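Local coordinates for protein Pcdhgb2 (Mus musculus, PDB 5SZR), which probably serves as a calcium-dependent cell-adhesion protein that may help establish specific neuronal connections, here represented by extracellular cadherin domains 3 to 6, at residues P120-T134 with N163-E176. Numbering follows the deposited sequence.
Sequences PEDSPLGTVIALIKT and NYYKLVTDRTLDRE. With CA (calcium ion), chain M; CA (calcium ion), chain N.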
loop_
_atom_site.group_PDB
_atom_site.type_symbol
_atom_site.label_atom_id
_atom_site.label_comp_id
_atom_site.label_asym_id
_atom_site.label_seq_id
_atom_site.Cartn_x
_atom_site.Cartn_y
_atom_site.Cartn_z
ATOM N N PRO A 120 16.434 4.409 2.856
ATOM C CA PRO A 120 15.284 4.429 3.772
ATOM C C PRO A 120 14.335 5.585 3.489
ATOM O O PRO A 120 14.756 6.721 3.260
ATOM C CB PRO A 120 15.936 4.573 5.150
ATOM C CG PRO A 120 17.285 3.965 4.986
ATOM C CD PRO A 120 17.711 4.248 3.574
ATOM N N GLU A 121 13.035 5.284 3.526
ATOM C CA GLU A 121 12.019 6.282 3.221
ATOM C C GLU A 121 11.950 7.394 4.260
ATOM O O GLU A 121 11.363 8.444 3.986
ATOM C CB GLU A 121 10.649 5.613 3.102
ATOM C CG GLU A 121 10.094 5.090 4.411
ATOM C CD GLU A 121 8.714 4.493 4.245
ATOM O OE1 GLU A 121 8.449 3.430 4.844
ATOM O OE2 GLU A 121 7.899 5.081 3.504
ATOM N N ASP A 122 12.516 7.189 5.447
ATOM C CA ASP A 122 12.522 8.216 6.478
ATOM C C ASP A 122 13.840 8.983 6.517
ATOM O O ASP A 122 14.119 9.676 7.502
ATOM C CB ASP A 122 12.204 7.600 7.845
ATOM C CG ASP A 122 13.262 6.614 8.312
ATOM O OD1 ASP A 122 13.335 6.358 9.532
ATOM O OD2 ASP A 122 14.019 6.094 7.468
ATOM N N SER A 123 14.645 8.875 5.464
ATOM C CA SER A 123 15.899 9.607 5.381
ATOM C C SER A 123 15.651 11.102 5.567
ATOM O O SER A 123 14.742 11.658 4.938
ATOM C CB SER A 123 16.580 9.356 4.034
ATOM O OG SER A 123 17.175 8.071 3.994
ATOM N N PRO A 124 16.422 11.777 6.415
ATOM C CA PRO A 124 16.244 13.222 6.584
ATOM C C PRO A 124 16.552 13.975 5.297
ATOM O O PRO A 124 17.222 13.476 4.388
ATOM C CB PRO A 124 17.253 13.586 7.683
ATOM C CG PRO A 124 17.754 12.293 8.235
ATOM C CD PRO A 124 17.564 11.257 7.183
ATOM N N LEU A 125 16.045 15.205 5.238
ATOM C CA LEU A 125 16.433 16.130 4.182
ATOM C C LEU A 125 17.945 16.313 4.172
ATOM O O LEU A 125 18.570 16.491 5.222
ATOM C CB LEU A 125 15.741 17.476 4.385
ATOM C CG LEU A 125 14.218 17.398 4.339
ATOM C CD1 LEU A 125 13.592 18.782 4.412
ATOM C CD2 LEU A 125 13.804 16.684 3.073
ATOM N N GLY A 126 18.531 16.259 2.985
ATOM C CA GLY A 126 19.964 16.402 2.852
ATOM C C GLY A 126 20.758 15.125 2.994
ATOM O O GLY A 126 21.985 15.194 3.135
ATOM N N THR A 127 20.105 13.968 2.962
ATOM C CA THR A 127 20.822 12.703 3.023
ATOM C C THR A 127 21.613 12.490 1.739
ATOM O O THR A 127 21.114 12.738 0.637
ATOM C CB THR A 127 19.843 11.546 3.241
ATOM O OG1 THR A 127 19.091 11.775 4.441
ATOM C CG2 THR A 127 20.589 10.224 3.372
ATOM N N VAL A 128 22.856 12.038 1.886
ATOM C CA VAL A 128 23.764 11.890 0.752
ATOM C C VAL A 128 23.482 10.554 0.076
ATOM O O VAL A 128 23.769 9.491 0.632
ATOM C CB VAL A 128 25.227 11.990 1.191
ATOM C CG1 VAL A 128 26.146 11.783 -0.005
ATOM C CG2 VAL A 128 25.480 13.334 1.845
ATOM N N ILE A 129 22.925 10.605 -1.132
ATOM C CA ILE A 129 22.557 9.389 -1.847
ATOM C C ILE A 129 23.740 8.806 -2.601
ATOM O O ILE A 129 23.933 7.588 -2.616
ATOM C CB ILE A 129 21.387 9.676 -2.804
ATOM C CG1 ILE A 129 20.202 10.273 -2.051
ATOM C CG2 ILE A 129 20.959 8.403 -3.517
ATOM C CD1 ILE A 129 19.051 10.586 -2.959
ATOM N N ALA A 130 24.542 9.653 -3.242
ATOM C CA ALA A 130 25.599 9.159 -4.109
ATOM C C ALA A 130 26.668 10.229 -4.251
ATOM O O ALA A 130 26.404 11.424 -4.096
ATOM C CB ALA A 130 25.051 8.758 -5.482
ATOM N N LEU A 131 27.879 9.777 -4.552
ATOM C CA LEU A 131 29.007 10.654 -4.821
ATOM C C LEU A 131 29.294 10.639 -6.317
ATOM O O LEU A 131 29.389 9.567 -6.926
ATOM C CB LEU A 131 30.234 10.220 -4.019
ATOM C CG LEU A 131 30.002 10.236 -2.506
ATOM C CD1 LEU A 131 31.217 9.705 -1.761
ATOM C CD2 LEU A 131 29.649 11.639 -2.037
ATOM N N ILE A 132 29.418 11.829 -6.903
ATOM C CA ILE A 132 29.539 12.007 -8.344
ATOM C C ILE A 132 30.886 12.656 -8.643
ATOM O O ILE A 132 31.260 13.643 -8.000
ATOM C CB ILE A 132 28.394 12.874 -8.901
ATOM C CG1 ILE A 132 27.029 12.372 -8.405
ATOM C CG2 ILE A 132 28.460 12.943 -10.418
ATOM C CD1 ILE A 132 26.700 10.962 -8.805
ATOM N N LYS A 133 31.602 12.110 -9.624
ATOM C CA LYS A 133 32.865 12.670 -10.092
ATOM C C LYS A 133 32.853 12.704 -11.613
ATOM O O LYS A 133 32.344 11.782 -12.256
ATOM C CB LYS A 133 34.063 11.848 -9.590
ATOM C CG LYS A 133 35.410 12.485 -9.870
ATOM C CD LYS A 133 36.552 11.499 -9.665
ATOM C CE LYS A 133 37.873 12.090 -10.142
ATOM N NZ LYS A 133 38.978 11.089 -10.150
ATOM N N THR A 134 33.410 13.766 -12.190
ATOM C CA THR A 134 33.470 13.915 -13.638
ATOM C C THR A 134 34.914 13.943 -14.113
ATOM O O THR A 134 35.787 14.520 -13.457
ATOM C CB THR A 134 32.761 15.188 -14.110
ATOM O OG1 THR A 134 33.497 16.340 -13.679
ATOM C CG2 THR A 134 31.368 15.247 -13.539
ATOM N N ASN A 163 34.462 19.436 -9.945
ATOM C CA ASN A 163 34.296 18.099 -10.516
ATOM C C ASN A 163 33.786 17.079 -9.505
ATOM O O ASN A 163 33.752 15.880 -9.816
ATOM C CB ASN A 163 35.586 17.568 -11.150
ATOM C CG ASN A 163 36.225 18.564 -12.087
ATOM O OD1 ASN A 163 35.534 19.315 -12.777
ATOM N ND2 ASN A 163 37.554 18.588 -12.112
ATOM N N TYR A 164 33.381 17.504 -8.310
ATOM C CA TYR A 164 32.863 16.595 -7.290
ATOM C C TYR A 164 31.484 17.057 -6.839
ATOM O O TYR A 164 31.297 18.228 -6.487
ATOM C CB TYR A 164 33.815 16.507 -6.093
ATOM C CG TYR A 164 35.101 15.780 -6.406
ATOM C CD1 TYR A 164 35.207 14.406 -6.220
ATOM C CD2 TYR A 164 36.206 16.462 -6.896
ATOM C CE1 TYR A 164 36.381 13.736 -6.510
ATOM C CE2 TYR A 164 37.380 15.802 -7.187
ATOM C CZ TYR A 164 37.463 14.441 -6.992
ATOM O OH TYR A 164 38.634 13.784 -7.286
ATOM N N TYR A 165 30.525 16.136 -6.847
ATOM C CA TYR A 165 29.155 16.442 -6.469
ATOM C C TYR A 165 28.647 15.424 -5.460
ATOM O O TYR A 165 29.092 14.273 -5.428
ATOM C CB TYR A 165 28.211 16.450 -7.684
ATOM C CG TYR A 165 28.533 17.483 -8.745
ATOM C CD1 TYR A 165 27.926 18.733 -8.734
ATOM C CD2 TYR A 165 29.426 17.201 -9.768
ATOM C CE1 TYR A 165 28.205 19.671 -9.704
ATOM C CE2 TYR A 165 29.714 18.135 -10.743
ATOM C CZ TYR A 165 29.100 19.369 -10.709
ATOM O OH TYR A 165 29.389 20.306 -11.685
ATOM N N LYS A 166 27.703 15.864 -4.633
ATOM C CA LYS A 166 26.922 14.982 -3.779
ATOM C C LYS A 166 25.471 15.075 -4.222
ATOM O O LYS A 166 24.912 16.175 -4.290
ATOM C CB LYS A 166 27.063 15.354 -2.301
ATOM C CG LYS A 166 28.428 15.056 -1.720
ATOM C CD LYS A 166 28.470 15.330 -0.228
ATOM C CE LYS A 166 29.897 15.274 0.300
ATOM N NZ LYS A 166 29.949 15.439 1.778
ATOM N N LEU A 167 24.880 13.930 -4.553
ATOM C CA LEU A 167 23.453 13.856 -4.835
ATOM C C LEU A 167 22.706 13.708 -3.517
ATOM O O LEU A 167 22.907 12.725 -2.793
ATOM C CB LEU A 167 23.150 12.685 -5.765
ATOM C CG LEU A 167 21.690 12.539 -6.201
ATOM C CD1 LEU A 167 21.260 13.747 -7.025
ATOM C CD2 LEU A 167 21.489 11.251 -6.983
ATOM N N VAL A 168 21.857 14.683 -3.194
ATOM C CA VAL A 168 21.193 14.722 -1.900
ATOM C C VAL A 168 19.684 14.832 -2.088
ATOM O O VAL A 168 19.192 15.324 -3.106
ATOM C CB VAL A 168 21.702 15.886 -1.022
ATOM C CG1 VAL A 168 23.224 15.859 -0.937
ATOM C CG2 VAL A 168 21.202 17.220 -1.559
ATOM N N THR A 169 18.952 14.356 -1.079
ATOM C CA THR A 169 17.513 14.566 -1.015
ATOM C C THR A 169 17.214 15.978 -0.533
ATOM O O THR A 169 17.915 16.518 0.326
ATOM C CB THR A 169 16.853 13.568 -0.064
ATOM O OG1 THR A 169 17.390 13.741 1.251
ATOM C CG2 THR A 169 17.081 12.140 -0.516
ATOM N N ASP A 170 16.167 16.578 -1.098
ATOM C CA ASP A 170 15.617 17.822 -0.572
ATOM C C ASP A 170 14.110 17.706 -0.381
ATOM O O ASP A 170 13.403 18.718 -0.385
ATOM C CB ASP A 170 15.957 19.006 -1.480
ATOM C CG ASP A 170 15.209 18.963 -2.792
ATOM O OD1 ASP A 170 14.853 20.042 -3.314
ATOM O OD2 ASP A 170 14.974 17.845 -3.297
ATOM N N ARG A 171 13.612 16.483 -0.213
ATOM C CA ARG A 171 12.189 16.206 -0.112
ATOM C C ARG A 171 12.018 14.937 0.710
ATOM O O ARG A 171 12.807 13.998 0.576
ATOM C CB ARG A 171 11.567 16.046 -1.504
ATOM C CG ARG A 171 10.067 15.844 -1.529
ATOM C CD ARG A 171 9.573 15.675 -2.962
ATOM N NE ARG A 171 9.907 16.827 -3.796
ATOM C CZ ARG A 171 9.669 16.903 -5.102
ATOM N NH1 ARG A 171 9.095 15.888 -5.734
ATOM N NH2 ARG A 171 10.005 17.993 -5.776
ATOM N N THR A 172 11.009 14.924 1.578
ATOM C CA THR A 172 10.708 13.723 2.346
ATOM C C THR A 172 10.232 12.614 1.418
ATOM O O THR A 172 9.435 12.845 0.504
ATOM C CB THR A 172 9.638 14.004 3.400
ATOM O OG1 THR A 172 8.592 14.783 2.811
ATOM C CG2 THR A 172 10.227 14.758 4.581
ATOM N N LEU A 173 10.725 11.404 1.659
ATOM C CA LEU A 173 10.392 10.263 0.826
ATOM C C LEU A 173 9.198 9.511 1.404
ATOM O O LEU A 173 8.777 9.733 2.543
ATOM C CB LEU A 173 11.603 9.346 0.688
ATOM C CG LEU A 173 12.826 10.048 0.072
ATOM C CD1 LEU A 173 14.109 9.295 0.378
ATOM C CD2 LEU A 173 12.647 10.213 -1.429
ATOM N N ASP A 174 8.637 8.612 0.592
ATOM C CA ASP A 174 7.489 7.816 1.024
ATOM C C ASP A 174 7.425 6.583 0.125
ATOM O O ASP A 174 7.012 6.683 -1.033
ATOM C CB ASP A 174 6.200 8.623 0.960
ATOM C CG ASP A 174 4.985 7.821 1.404
ATOM O OD1 ASP A 174 5.161 6.740 2.004
ATOM O OD2 ASP A 174 3.849 8.275 1.156
ATOM N N ARG A 175 7.821 5.431 0.676
ATOM C CA ARG A 175 7.809 4.194 -0.098
ATOM C C ARG A 175 6.404 3.853 -0.570
ATOM O O ARG A 175 6.220 3.351 -1.686
ATOM C CB ARG A 175 8.377 3.042 0.729
ATOM C CG ARG A 175 8.612 1.780 -0.081
ATOM C CD ARG A 175 8.640 0.549 0.796
ATOM N NE ARG A 175 7.319 0.244 1.340
ATOM C CZ ARG A 175 6.395 -0.462 0.696
ATOM N NH1 ARG A 175 6.648 -0.935 -0.515
ATOM N NH2 ARG A 175 5.218 -0.698 1.262
ATOM N N GLU A 176 5.398 4.118 0.266
ATOM C CA GLU A 176 4.027 3.778 -0.091
ATOM C C GLU A 176 3.528 4.569 -1.296
ATOM O O GLU A 176 2.581 4.131 -1.959
ATOM C CB GLU A 176 3.109 3.985 1.118
ATOM C CG GLU A 176 3.161 2.849 2.147
ATOM C CD GLU A 176 4.442 2.833 2.970
ATOM O OE1 GLU A 176 4.904 3.918 3.382
ATOM O OE2 GLU A 176 4.989 1.733 3.208
HETATM CA CA CA M . 5.715 5.953 4.138
HETATM CA CA CA N . 6.135 2.214 5.304
HETATM O O HOH W 1 14.801 13.454 2.502
HETATM O O HOH W 2 6.243 8.286 4.226
HETATM O O HOH W 3 3.323 6.467 4.699
#
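Ile132 and Tyr165 form an antiparallel hydrogen-bonded pair, each N bonded to the other's O with N-H...O angles of 167°, in a strand pair (128-134 with 164-169) whose directions differ by 158°. Between Val128 and Ala130 the register slips by one: Ile129 N bonds to Leu167 O, while Leu167 N bonds to Ala130 O, a classic beta bulge. At the end of strand 164-169, Thr169 grips the type II beta turn from Pro124 to Thr127. Its O accepts Gly126 N at 2.7 Å. Its OG1, placed between the backbone N and carbonyl carbon (chi1 61°), accepts Thr127 N. The same rotation sends Thr169 CG2 against Ile129 CD1 at 3.5 Å.

On the face carrying Leu131 and Lys133, Leu131 CD2 lies 3.6 Å from Lys166 CG. Lys133 runs extended alongside Tyr164, its CG 4.2 Å from the ring centroid in an off-centre CH-pi contact and its CE 3.4 Å from Tyr164 OH. Cutting Lys133 back to an alanine removes CG to NZ and would probably leave the Tyr164 ring without its CH-pi partner and freer to turn.

At the far end, Glu121 and Glu176 each bridge two calcium ions. Arg175 N bonds to Glu121 OE2 at 2.9 Å from above the carboxylate plane, which, with the two metal bonds, probably helps fix the rotation of the Glu121 carboxylate. Asp174, Asp210 and two waters complete the ion on Glu121 OE2; Asp207, Val208, Asp210 and Asp243 complete that on OE1, as in cadherin interdomain linkers.

Within the second cadherin domain of this four-domain fragment the two strands are central in a four-stranded antiparallel sheet, between strands 109-113 and 155-159; Ile129, Thr134, Tyr165 and Leu167 meet the opposing sheet through strands 145-149 and 196-206.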